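Local coordinates for SsRai1 (Scheffersomyces stipitis, PDB 5BTO), which removes the NAD cap and other 5' end structures from RNA with the aid of a divalent metal ion, and stimulates the exoribonuclease RAT1, at residues S181-K184 with F185-I188; D249-S252 with H253-E256; K275-K278 with T279-Q282; T310-I313 with P314-K318; T335-K338 with W339-A342. All coordinates share one frame; numbering follows the deposited sequence.

Contact 1 (S181-K184 with F185-I188); sequences SGYK and FEAI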
loop_
_atom_site.group_PDB
_atom_site.type_symbol
_atom_site.label_atom_id
_atom_site.label_comp_id
_atom_site.label_asym_id
_atom_site.label_seq_id
_atom_site.Cartn_x
_atom_site.Cartn_y
_atom_site.Cartn_z
ATOM N N SER A 181 -31.440 23.362 -6.046
ATOM C CA SER A 181 -30.829 24.651 -5.734
ATOM C C SER A 181 -29.491 24.885 -6.440
ATOM O O SER A 181 -29.152 26.020 -6.759
ATOM C CB SER A 181 -30.690 24.834 -4.215
ATOM O OG SER A 181 -29.692 23.987 -3.666
ATOM N N GLY A 182 -28.735 23.818 -6.683
ATOM C CA GLY A 182 -27.461 23.935 -7.372
ATOM C C GLY A 182 -27.660 24.341 -8.823
ATOM O O GLY A 182 -26.985 25.241 -9.332
ATOM N N TYR A 183 -28.598 23.675 -9.489
ATOM C CA TYR A 183 -28.952 24.022 -10.859
ATOM C C TYR A 183 -29.592 25.407 -10.938
ATOM O O TYR A 183 -29.359 26.146 -11.895
ATOM C CB TYR A 183 -29.880 22.966 -11.468
ATOM C CG TYR A 183 -29.260 21.588 -11.555
ATOM C CD1 TYR A 183 -28.331 21.285 -12.539
ATOM C CD2 TYR A 183 -29.599 20.592 -10.649
ATOM C CE1 TYR A 183 -27.758 20.028 -12.621
ATOM C CE2 TYR A 183 -29.028 19.331 -10.722
ATOM C CZ TYR A 183 -28.110 19.056 -11.711
ATOM O OH TYR A 183 -27.540 17.805 -11.795
ATOM N N LYS A 184 -30.393 25.760 -9.935
ATOM C CA LYS A 184 -31.019 27.079 -9.899
ATOM C C LYS A 184 -29.952 28.161 -9.783
ATOM O O LYS A 184 -30.021 29.190 -10.454
ATOM C CB LYS A 184 -32.007 27.178 -8.730
ATOM C CG LYS A 184 -32.670 28.549 -8.563
ATOM C CD LYS A 184 -33.601 28.890 -9.726
ATOM C CE LYS A 184 -34.419 30.144 -9.431
ATOM N NZ LYS A 184 -35.507 30.374 -10.425
ATOM N N PHE A 185 -28.957 27.921 -8.933
ATOM C CA PHE A 185 -27.878 28.873 -8.765
ATOM C C PHE A 185 -27.177 29.101 -10.098
ATOM O O PHE A 185 -26.905 30.237 -10.474
ATOM C CB PHE A 185 -26.883 28.390 -7.706
ATOM C CG PHE A 185 -25.742 29.335 -7.471
ATOM C CD1 PHE A 185 -25.976 30.640 -7.045
ATOM C CD2 PHE A 185 -24.432 28.922 -7.668
ATOM C CE1 PHE A 185 -24.919 31.516 -6.826
ATOM C CE2 PHE A 185 -23.375 29.789 -7.448
ATOM C CZ PHE A 185 -23.620 31.093 -7.031
ATOM N N GLU A 186 -26.894 28.027 -10.824
ATOM C CA GLU A 186 -26.241 28.178 -12.120
ATOM C C GLU A 186 -27.089 29.050 -13.033
ATOM O O GLU A 186 -26.576 29.936 -13.718
ATOM C CB GLU A 186 -25.992 26.822 -12.772
ATOM C CG GLU A 186 -25.024 25.938 -12.015
ATOM C CD GLU A 186 -24.652 24.701 -12.798
ATOM O OE1 GLU A 186 -25.182 23.610 -12.492
ATOM O OE2 GLU A 186 -23.828 24.824 -13.728
ATOM N N ALA A 187 -28.393 28.801 -13.026
ATOM C CA ALA A 187 -29.315 29.517 -13.899
ATOM C C ALA A 187 -29.349 31.016 -13.611
ATOM O O ALA A 187 -29.320 31.829 -14.533
ATOM C CB ALA A 187 -30.710 28.924 -13.789
ATOM N N ILE A 188 -29.412 31.383 -12.334
ATOM C CA ILE A 188 -29.527 32.789 -11.972
ATOM C C ILE A 188 -28.183 33.509 -11.973
ATOM O O ILE A 188 -28.136 34.738 -11.954
ATOM C CB ILE A 188 -30.274 32.987 -10.618
ATOM C CG1 ILE A 188 -29.467 32.434 -9.442
ATOM C CG2 ILE A 188 -31.641 32.331 -10.671
ATOM C CD1 ILE A 188 -28.515 33.428 -8.812
#
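Glu186 and Tyr183 run side by side off the same flank of the helix, pointing the same way, with the carboxylate and ring planes 28° apart. Carboxylate atom OE1 of Glu186 comes to 3.9 Å from CD1 of the Tyr183 ring. Glu186 reaches there because its CG lies opposite the carbonyl carbon (chi1 -64°) and the chain runs straight on from it; on the way CG passes 3.4 Å from Gly182 O. On another flank of the same turns, Lys184 meets Ile188: the two side chains cross at about a right angle, and CE of the lysine rests 3.7 Å from the CG2 methyl of the isoleucine. The bend of the lysine at chi2, 67°, carries its methylene chain over that methyl.

All of this rides on the last two turns of helix 169-188, within the PD-(D/E)XK nuclease fold of the DXO/Dom3Z family, where Glu186 is a ligand of the divalent metal together with Asp237, Glu256 and Leu257. Four i to i+4 bonds set the backbone, among them Phe185 N to Ser181 O at 2.9 Å and Ile188 N to Lys184 O at 3.0 Å.

Farther out, the ring of Tyr183 meets that of Phe75. Ser181 and Phe185 lean on Thr259 of strand 254-261, which ties the helix to the strand carrying Glu256. Glu186 OE2 and Asp237 OD1 lie close together, consistent with both residues being ligands of one metal site.

Contact 2 (D249-S252 with H253-E256); sequences DVLS and HYME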
loop_
_atom_site.group_PDB
_atom_site.type_symbol
_atom_site.label_atom_id
_atom_site.label_comp_id
_atom_site.label_asym_id
_atom_site.label_seq_id
_atom_site.Cartn_x
_atom_site.Cartn_y
_atom_site.Cartn_z
ATOM N N ASP A 249 -5.318 28.822 -24.555
ATOM C CA ASP A 249 -5.405 28.626 -23.114
ATOM C C ASP A 249 -6.840 28.815 -22.640
ATOM O O ASP A 249 -7.102 29.562 -21.694
ATOM C CB ASP A 249 -4.467 29.589 -22.384
ATOM C CG ASP A 249 -4.507 29.421 -20.871
ATOM O OD1 ASP A 249 -4.964 28.358 -20.384
ATOM O OD2 ASP A 249 -4.079 30.362 -20.167
ATOM N N VAL A 250 -7.777 28.139 -23.296
ATOM C CA VAL A 250 -9.178 28.321 -22.946
ATOM C C VAL A 250 -9.522 27.872 -21.521
ATOM O O VAL A 250 -10.379 28.475 -20.898
ATOM C CB VAL A 250 -10.159 27.717 -23.985
ATOM C CG1 VAL A 250 -10.120 26.203 -23.992
ATOM C CG2 VAL A 250 -11.575 28.196 -23.712
ATOM N N LEU A 251 -8.862 26.835 -21.001
ATOM C CA LEU A 251 -9.203 26.349 -19.648
ATOM C C LEU A 251 -9.164 27.444 -18.586
ATOM O O LEU A 251 -9.971 27.446 -17.645
ATOM C CB LEU A 251 -8.277 25.212 -19.194
ATOM C CG LEU A 251 -8.498 23.858 -19.858
ATOM C CD1 LEU A 251 -7.399 22.928 -19.402
ATOM C CD2 LEU A 251 -9.883 23.296 -19.522
ATOM N N SER A 252 -8.205 28.354 -18.726
ATOM C CA SER A 252 -8.009 29.411 -17.747
ATOM C C SER A 252 -9.182 30.373 -17.714
ATOM O O SER A 252 -9.260 31.207 -16.824
ATOM C CB SER A 252 -6.711 30.174 -18.018
ATOM O OG SER A 252 -6.818 30.986 -19.178
ATOM N N HIS A 253 -10.093 30.243 -18.681
ATOM C CA HIS A 253 -11.266 31.122 -18.773
ATOM C C HIS A 253 -12.554 30.493 -18.238
ATOM O O HIS A 253 -13.622 31.119 -18.246
ATOM C CB HIS A 253 -11.452 31.586 -20.218
ATOM C CG HIS A 253 -10.298 32.378 -20.733
ATOM N ND1 HIS A 253 -10.205 33.744 -20.558
ATOM C CD2 HIS A 253 -9.184 32.006 -21.405
ATOM C CE1 HIS A 253 -9.084 34.178 -21.108
ATOM N NE2 HIS A 253 -8.450 33.145 -21.635
ATOM N N TYR A 254 -12.446 29.260 -17.753
ATOM C CA TYR A 254 -13.596 28.529 -17.227
ATOM C C TYR A 254 -13.729 28.707 -15.715
ATOM O O TYR A 254 -12.770 29.049 -15.033
ATOM C CB TYR A 254 -13.452 27.032 -17.506
ATOM C CG TYR A 254 -13.558 26.621 -18.953
ATOM C CD1 TYR A 254 -14.291 27.370 -19.869
ATOM C CD2 TYR A 254 -12.948 25.455 -19.400
ATOM C CE1 TYR A 254 -14.390 26.966 -21.196
ATOM C CE2 TYR A 254 -13.045 25.047 -20.720
ATOM C CZ TYR A 254 -13.769 25.806 -21.613
ATOM O OH TYR A 254 -13.869 25.402 -22.920
ATOM N N MET A 255 -14.926 28.465 -15.199
ATOM C CA MET A 255 -15.168 28.591 -13.761
ATOM C C MET A 255 -16.208 27.561 -13.338
ATOM O O MET A 255 -17.108 27.218 -14.106
ATOM C CB MET A 255 -15.625 30.028 -13.418
ATOM C CG MET A 255 -15.647 30.345 -11.916
ATOM S SD MET A 255 -15.712 32.125 -11.554
ATOM C CE MET A 255 -17.203 32.529 -12.449
ATOM N N GLU A 256 -16.061 27.044 -12.122
ATOM C CA GLU A 256 -17.026 26.128 -11.541
ATOM C C GLU A 256 -18.005 26.896 -10.654
ATOM O O GLU A 256 -17.625 27.884 -10.028
ATOM C CB GLU A 256 -16.276 25.095 -10.699
ATOM C CG GLU A 256 -17.137 24.009 -10.103
ATOM C CD GLU A 256 -17.343 22.855 -11.060
ATOM O OE1 GLU A 256 -16.666 22.828 -12.107
ATOM O OE2 GLU A 256 -18.177 21.976 -10.762
HETATM O O HOH W 1 -10.194 28.436 -15.154
#
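Tyr254 lays its ring against two side chains of the turn before it. The CG2 methyl of Val250 sits 3.9 Å from CZ, by the phenolic end of the ring, while CD2 of Leu251 approaches Tyr254 CD2 at 3.8 Å; both aliphatic chains slant across the aromatic one. Between them, the carbonyl oxygen of Val250 stands over the centre of one ring face, 4.0 Å above its plane. The tyrosine takes this place with CG turned opposite its own carbonyl carbon (chi1 -69°), which folds the ring back over the turn.

The backbone beneath is a short 3-10 turn leading into strand 254-261. His253 N donates to Val250 O at 2.9 Å and Tyr254 N to Leu251 O at 3.1 Å. A water donates hydrogen bonds to both Leu251 O and Tyr254 O, bridging turn and strand.

Ser252 OG donates to Asp249 O at 2.9 Å, and Asp249 O also lies 3.2 Å from CD2 of the His253 ring. Outside the turn, His253 ND1 is bonded to Asp241, and Tyr254 OH to Glu28 and Tyr217.

A leucine in place of Tyr254 would lack both the flat ring face under Val250 O and the hydroxyl, and would probably leave Glu28 and Tyr217 without that partner. The ring accommodates methyl groups and a carbonyl oxygen, whereas its buried hydroxyl finds polar partners in Glu28 and Tyr217, all on a residue that stands two places before the metal ligand Glu256.

Contact 3 (K275-K278 with T279-Q282); sequences KLFK and TWAQ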
loop_
_atom_site.group_PDB
_atom_site.type_symbol
_atom_site.label_atom_id
_atom_site.label_comp_id
_atom_site.label_asym_id
_atom_site.label_seq_id
_atom_site.Cartn_x
_atom_site.Cartn_y
_atom_site.Cartn_z
ATOM N N LYS A 275 -16.997 19.018 0.845
ATOM C CA LYS A 275 -17.430 19.440 -0.485
ATOM C C LYS A 275 -16.331 20.240 -1.160
ATOM O O LYS A 275 -16.070 20.082 -2.355
ATOM C CB LYS A 275 -18.707 20.291 -0.400
ATOM C CG LYS A 275 -19.947 19.545 0.092
ATOM C CD LYS A 275 -21.152 20.486 0.179
ATOM C CE LYS A 275 -22.349 19.813 0.829
ATOM N NZ LYS A 275 -23.506 20.747 0.901
ATOM N N LEU A 276 -15.698 21.120 -0.395
ATOM C CA LEU A 276 -14.659 21.988 -0.932
ATOM C C LEU A 276 -13.467 21.161 -1.412
ATOM O O LEU A 276 -12.876 21.464 -2.452
ATOM C CB LEU A 276 -14.228 23.023 0.121
ATOM C CG LEU A 276 -13.251 24.119 -0.321
ATOM C CD1 LEU A 276 -13.874 25.005 -1.406
ATOM C CD2 LEU A 276 -12.836 24.975 0.872
ATOM N N PHE A 277 -13.121 20.108 -0.665
ATOM C CA PHE A 277 -12.055 19.208 -1.097
ATOM C C PHE A 277 -12.421 18.517 -2.415
ATOM O O PHE A 277 -11.598 18.438 -3.325
ATOM C CB PHE A 277 -11.784 18.154 -0.014
ATOM C CG PHE A 277 -10.844 17.049 -0.457
ATOM C CD1 PHE A 277 -9.552 17.342 -0.849
ATOM C CD2 PHE A 277 -11.261 15.731 -0.436
ATOM C CE1 PHE A 277 -8.680 16.329 -1.251
ATOM C CE2 PHE A 277 -10.407 14.706 -0.830
ATOM C CZ PHE A 277 -9.110 15.008 -1.236
ATOM N N LYS A 278 -13.647 18.006 -2.517
ATOM C CA LYS A 278 -14.084 17.393 -3.775
ATOM C C LYS A 278 -14.061 18.398 -4.932
ATOM O O LYS A 278 -13.671 18.068 -6.043
ATOM C CB LYS A 278 -15.457 16.735 -3.643
ATOM C CG LYS A 278 -15.409 15.383 -2.914
ATOM C CD LYS A 278 -16.760 14.671 -2.947
ATOM C CE LYS A 278 -16.748 13.372 -2.134
ATOM N NZ LYS A 278 -17.017 13.597 -0.672
ATOM N N THR A 279 -14.490 19.628 -4.663
ATOM C CA THR A 279 -14.436 20.662 -5.683
ATOM C C THR A 279 -12.992 20.956 -6.101
ATOM O O THR A 279 -12.701 21.103 -7.290
ATOM C CB THR A 279 -15.128 21.952 -5.211
ATOM O OG1 THR A 279 -16.522 21.691 -5.026
ATOM C CG2 THR A 279 -14.950 23.096 -6.252
ATOM N N TRP A 280 -12.088 21.058 -5.134
ATOM C CA TRP A 280 -10.678 21.235 -5.463
ATOM C C TRP A 280 -10.208 20.093 -6.383
ATOM O O TRP A 280 -9.535 20.313 -7.401
ATOM C CB TRP A 280 -9.797 21.285 -4.198
ATOM C CG TRP A 280 -8.358 21.187 -4.581
ATOM C CD1 TRP A 280 -7.567 22.190 -5.074
ATOM C CD2 TRP A 280 -7.555 19.994 -4.605
ATOM N NE1 TRP A 280 -6.318 21.700 -5.380
ATOM C CE2 TRP A 280 -6.287 20.357 -5.101
ATOM C CE3 TRP A 280 -7.787 18.664 -4.240
ATOM C CZ2 TRP A 280 -5.250 19.434 -5.236
ATOM C CZ3 TRP A 280 -6.758 17.746 -4.383
ATOM C CH2 TRP A 280 -5.505 18.138 -4.870
ATOM N N ALA A 281 -10.553 18.868 -6.014
ATOM C CA ALA A 281 -10.097 17.716 -6.795
ATOM C C ALA A 281 -10.582 17.809 -8.238
ATOM O O ALA A 281 -9.801 17.607 -9.168
ATOM C CB ALA A 281 -10.551 16.397 -6.153
ATOM N N GLN A 282 -11.866 18.113 -8.417
ATOM C CA GLN A 282 -12.467 18.227 -9.749
ATOM C C GLN A 282 -11.795 19.307 -10.577
ATOM O O GLN A 282 -11.466 19.107 -11.752
ATOM C CB GLN A 282 -13.946 18.593 -9.633
ATOM C CG GLN A 282 -14.824 17.505 -9.082
ATOM C CD GLN A 282 -16.261 17.960 -8.950
ATOM O OE1 GLN A 282 -16.669 18.952 -9.569
ATOM N NE2 GLN A 282 -17.036 17.247 -8.143
#
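Lys275 O accepts the amide of Thr279 at 2.8 Å, the first of four i to i+4 bonds here; Trp280 N to Leu276 O, also 2.8 Å, is the next. The threonine hydroxyl OG1 lies 3.2 Å from Lys275 O and is hydrogen-bonded to Tyr293 OH. Gln282 N binds Lys278 O at 3.0 Å, and the CG of its extended side chain passes 3.3 Å from that oxygen. The amide beyond sends OE1 to Lys258 NZ; both residues bind substrate.

On the other flank the aromatic rings of Phe277 and Trp280 slant across one another, CE1 of the phenylalanine 3.9 Å from CE3 of the indole. Both CG atoms stand opposite the backbone N (chi1 171° and 169°), sending the rings off the same side of the helix. Phe277 O lies in the plane of the indole at its edge.

This helix, 266-286, is the crossover of a beta-alpha-beta unit between strands 254-261 and 290-296. Thr279 packs on Val291 of the sheet, Ala281 on helix 115-123, Trp280 on helix 313-318 and Phe277 on helix 333-350.

Contact 4 (T310-I313 with P314-K318); sequences TEEI and PLLIK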
loop_
_atom_site.group_PDB
_atom_site.type_symbol
_atom_site.label_atom_id
_atom_site.label_comp_id
_atom_site.label_asym_id
_atom_site.label_seq_id
_atom_site.Cartn_x
_atom_site.Cartn_y
_atom_site.Cartn_z
ATOM N N THR A 310 -8.617 28.052 -7.361
ATOM C CA THR A 310 -8.402 26.643 -7.058
ATOM C C THR A 310 -7.118 26.424 -6.263
ATOM O O THR A 310 -7.083 25.641 -5.301
ATOM C CB THR A 310 -8.398 25.830 -8.359
ATOM O OG1 THR A 310 -9.645 26.040 -9.031
ATOM C CG2 THR A 310 -8.227 24.325 -8.074
ATOM N N GLU A 311 -6.061 27.133 -6.637
ATOM C CA GLU A 311 -4.756 26.882 -6.033
ATOM C C GLU A 311 -4.656 27.308 -4.568
ATOM O O GLU A 311 -3.706 26.929 -3.887
ATOM C CB GLU A 311 -3.647 27.538 -6.853
ATOM C CG GLU A 311 -3.763 29.047 -6.964
ATOM C CD GLU A 311 -2.643 29.658 -7.790
ATOM O OE1 GLU A 311 -1.691 28.928 -8.143
ATOM O OE2 GLU A 311 -2.716 30.868 -8.088
ATOM N N GLU A 312 -5.608 28.115 -4.089
ATOM C CA GLU A 312 -5.575 28.543 -2.689
ATOM C C GLU A 312 -6.348 27.589 -1.774
ATOM O O GLU A 312 -6.255 27.691 -0.551
ATOM C CB GLU A 312 -6.075 29.987 -2.518
ATOM C CG GLU A 312 -7.592 30.153 -2.530
ATOM C CD GLU A 312 -8.024 31.622 -2.535
ATOM O OE1 GLU A 312 -7.391 32.436 -1.821
ATOM O OE2 GLU A 312 -8.993 31.962 -3.253
ATOM N N ILE A 313 -7.083 26.644 -2.356
ATOM C CA ILE A 313 -7.923 25.774 -1.537
ATOM C C ILE A 313 -7.130 24.828 -0.614
ATOM O O ILE A 313 -7.491 24.653 0.548
ATOM C CB ILE A 313 -8.961 24.983 -2.377
ATOM C CG1 ILE A 313 -9.978 25.953 -3.002
ATOM C CG2 ILE A 313 -9.679 23.955 -1.498
ATOM C CD1 ILE A 313 -10.940 25.302 -3.993
ATOM N N PRO A 314 -6.048 24.217 -1.124
ATOM C CA PRO A 314 -5.331 23.285 -0.234
ATOM C C PRO A 314 -4.868 23.940 1.069
ATOM O O PRO A 314 -4.939 23.304 2.124
ATOM C CB PRO A 314 -4.140 22.834 -1.090
ATOM C CG PRO A 314 -4.683 22.895 -2.492
ATOM C CD PRO A 314 -5.536 24.161 -2.508
ATOM N N LEU A 315 -4.428 25.195 1.009
ATOM C CA LEU A 315 -3.963 25.878 2.211
ATOM C C LEU A 315 -5.132 26.265 3.129
ATOM O O LEU A 315 -5.017 26.199 4.359
ATOM C CB LEU A 315 -3.116 27.100 1.851
ATOM C CG LEU A 315 -2.511 27.859 3.029
ATOM C CD1 LEU A 315 -1.605 26.966 3.876
ATOM C CD2 LEU A 315 -1.758 29.076 2.517
ATOM N N LEU A 316 -6.260 26.657 2.543
ATOM C CA LEU A 316 -7.460 26.887 3.356
ATOM C C LEU A 316 -7.823 25.643 4.166
ATOM O O LEU A 316 -8.134 25.725 5.356
ATOM C CB LEU A 316 -8.649 27.292 2.494
ATOM C CG LEU A 316 -8.673 28.720 1.967
ATOM C CD1 LEU A 316 -9.907 28.921 1.108
ATOM C CD2 LEU A 316 -8.664 29.701 3.146
ATOM N N ILE A 317 -7.784 24.488 3.515
ATOM C CA ILE A 317 -8.093 23.235 4.201
ATOM C C ILE A 317 -7.055 22.919 5.289
ATOM O O ILE A 317 -7.404 22.562 6.427
ATOM C CB ILE A 317 -8.217 22.087 3.182
ATOM C CG1 ILE A 317 -9.502 22.260 2.357
ATOM C CG2 ILE A 317 -8.230 20.723 3.871
ATOM C CD1 ILE A 317 -9.630 21.270 1.229
ATOM N N LYS A 318 -5.783 23.075 4.952
ATOM C CA LYS A 318 -4.714 22.821 5.910
ATOM C C LYS A 318 -4.856 23.681 7.161
ATOM O O LYS A 318 -4.640 23.202 8.280
ATOM C CB LYS A 318 -3.344 23.048 5.270
ATOM C CG LYS A 318 -2.169 22.711 6.180
ATOM C CD LYS A 318 -0.854 22.873 5.440
ATOM C CE LYS A 318 0.329 22.432 6.291
ATOM N NZ LYS A 318 0.389 20.945 6.457
#
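Ile313 and Ile317, one helical turn apart, lean across each other at a slant, and the CG2 methyl of the first meets the CD1 methyl of the second at 3.8 Å. Each isoleucine has CG1 opposite its carbonyl carbon (chi1 -66° and -71°). For Ile317 this sends CG1 back along the helix, 3.6 Å from Ile313 O, and its terminal CD1 onward to the neighbour's branch methyl.

Pro314 is turned another way. Its ring flanks the backbone, with CD 3.5 Å from CB of Ile313 and also 3.5 Å from Thr310 O. Having no N-H, the proline cannot donate to that carbonyl; Thr310 O instead takes the amide of Ile313 at 3.1 Å and closes the 3-10 turn. Proline is well suited to this first turn of a helix, where an amide hydrogen would have no i-4 carbonyl within the helix to bind.

On the outer side Leu316 points back toward the turn, its CG 3.6 Å from Glu312 O. That oxygen accepts Leu316 N at 3.3 Å, and Ile317 N binds Ile313 O at 3.0 Å. The carboxylate of Glu312 turns back to the backbone N of Lys309, to which OE2 is hydrogen-bonded.

Ile313 and Pro314 both rest on Trp280 of helix 266-286, while Thr310 OG1 bonds to Ile288 O. The whole is a helix start: a 3-10 turn coming off edge strand 302-309 and passing into the short helix 313-318, with proline as its second residue, which lies over the crossover helix of the nuclease fold.

Contact 5 (T335-K338 with W339-A342); sequences TALK and WYGA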
loop_
_atom_site.group_PDB
_atom_site.type_symbol
_atom_site.label_atom_id
_atom_site.label_comp_id
_atom_site.label_asym_id
_atom_site.label_seq_id
_atom_site.Cartn_x
_atom_site.Cartn_y
_atom_site.Cartn_z
ATOM N N THR A 335 -1.152 14.622 -0.021
ATOM C CA THR A 335 -1.253 13.183 0.201
ATOM C C THR A 335 -2.216 12.558 -0.807
ATOM O O THR A 335 -1.947 11.484 -1.374
ATOM C CB THR A 335 -1.738 12.883 1.638
ATOM O OG1 THR A 335 -0.863 13.520 2.571
ATOM C CG2 THR A 335 -1.741 11.397 1.903
ATOM N N ALA A 336 -3.348 13.222 -1.023
ATOM C CA ALA A 336 -4.339 12.753 -1.981
ATOM C C ALA A 336 -3.689 12.591 -3.353
ATOM O O ALA A 336 -3.868 11.566 -4.025
ATOM C CB ALA A 336 -5.532 13.723 -2.052
ATOM N N LEU A 337 -2.931 13.605 -3.758
ATOM C CA LEU A 337 -2.295 13.592 -5.079
ATOM C C LEU A 337 -1.245 12.481 -5.204
ATOM O O LEU A 337 -1.111 11.864 -6.265
ATOM C CB LEU A 337 -1.679 14.955 -5.405
ATOM C CG LEU A 337 -1.248 15.163 -6.858
ATOM C CD1 LEU A 337 -2.446 15.003 -7.793
ATOM C CD2 LEU A 337 -0.613 16.546 -7.023
ATOM N N LYS A 338 -0.502 12.231 -4.131
ATOM C CA LYS A 338 0.464 11.127 -4.130
ATOM C C LYS A 338 -0.234 9.766 -4.224
ATOM O O LYS A 338 0.261 8.852 -4.900
ATOM C CB LYS A 338 1.363 11.190 -2.888
ATOM C CG LYS A 338 2.323 12.378 -2.858
ATOM C CD LYS A 338 3.037 12.444 -1.519
ATOM C CE LYS A 338 3.831 13.724 -1.364
ATOM N NZ LYS A 338 4.413 13.865 0.004
ATOM N N TRP A 339 -1.369 9.611 -3.540
ATOM C CA TRP A 339 -2.172 8.393 -3.696
ATOM C C TRP A 339 -2.652 8.239 -5.148
ATOM O O TRP A 339 -2.564 7.172 -5.756
ATOM C CB TRP A 339 -3.365 8.405 -2.729
ATOM C CG TRP A 339 -4.522 7.551 -3.166
ATOM C CD1 TRP A 339 -5.715 7.983 -3.687
ATOM C CD2 TRP A 339 -4.592 6.116 -3.146
ATOM N NE1 TRP A 339 -6.526 6.910 -3.971
ATOM C CE2 TRP A 339 -5.864 5.753 -3.646
ATOM C CE3 TRP A 339 -3.711 5.108 -2.734
ATOM C CZ2 TRP A 339 -6.276 4.426 -3.762
ATOM C CZ3 TRP A 339 -4.119 3.784 -2.842
ATOM C CH2 TRP A 339 -5.397 3.455 -3.354
ATOM N N TYR A 340 -3.176 9.317 -5.712
ATOM C CA TYR A 340 -3.693 9.247 -7.063
ATOM C C TYR A 340 -2.581 8.855 -8.042
ATOM O O TYR A 340 -2.786 8.032 -8.939
ATOM C CB TYR A 340 -4.286 10.616 -7.422
ATOM C CG TYR A 340 -4.815 10.728 -8.825
ATOM C CD1 TYR A 340 -5.887 9.950 -9.255
ATOM C CD2 TYR A 340 -4.268 11.647 -9.711
ATOM C CE1 TYR A 340 -6.387 10.069 -10.553
ATOM C CE2 TYR A 340 -4.755 11.774 -10.996
ATOM C CZ TYR A 340 -5.807 10.983 -11.407
ATOM O OH TYR A 340 -6.301 11.119 -12.682
ATOM N N GLY A 341 -1.398 9.428 -7.853
ATOM C CA GLY A 341 -0.266 9.097 -8.700
ATOM C C GLY A 341 0.085 7.621 -8.568
ATOM O O GLY A 341 0.440 6.965 -9.549
ATOM N N ALA A 342 -0.027 7.092 -7.357
ATOM C CA ALA A 342 0.278 5.673 -7.140
ATOM C C ALA A 342 -0.713 4.775 -7.878
ATOM O O ALA A 342 -0.332 3.756 -8.476
ATOM C CB ALA A 342 0.289 5.334 -5.617
#
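Tyr340 and Leu337 make the packed side of this double turn, with CD1 of the leucine 4.3 Å from CD2 of the tyrosine ring, a modest touch in itself. What makes it tight is the surroundings: Tyr340 is wedged among Met118, Leu121 and Leu122 of helix 115-123 and Leu285 of helix 266-286, and Ala336 presses on Phe277. The tyrosine CG stands opposite the backbone N (chi1 177°), which turns the ring off the helix into that core. Trp339 leaves on another flank; Ala336 O lies at the edge of its indole, near the ring plane, 4.0 Å from CD1, and the rings of Trp339 and Phe371 meet edge-to-face.

Looser by contrast is the flank of the partly exposed Lys338, whose extended side chain runs away from the following turn. Lys338 packs on Asp197 of the second subunit, and the buried Thr335 on Ala196 of that subunit. Gly341 adds no side chain beside Leu337 O, which accepts its amide at 2.9 Å.

Trp339 N to Thr335 O, also 2.9 Å, is another of the four i to i+4 bonds. They mark regular alpha-helix, here the first half of helix 333-350, buried against helices 115-123 and 266-286 on one side and reaching the subunit interface on another.

Contact 3 is the hub of the set. It meets contact 4, their centres 10 Å apart, where Trp280 NE1 lies 3.5 Å from Pro314 CG, and contact 5 (15 Å between centres) where Phe277 CZ lies 3.9 Å from Ala336 CB. It also meets contact 2 at the active site, where Glu256 OE2 and Gln282 OE1 come to 3.6 Å and Lys258 bonds to both side chains. Contact 1 touches none of the others, its nearest atoms about 7 Å from contact 2, yet its Glu186 shares the metal site with Glu256. Contacts 1 and 5 are the pair farthest apart, 33 Å between centres, on opposite sides of the chain's centre.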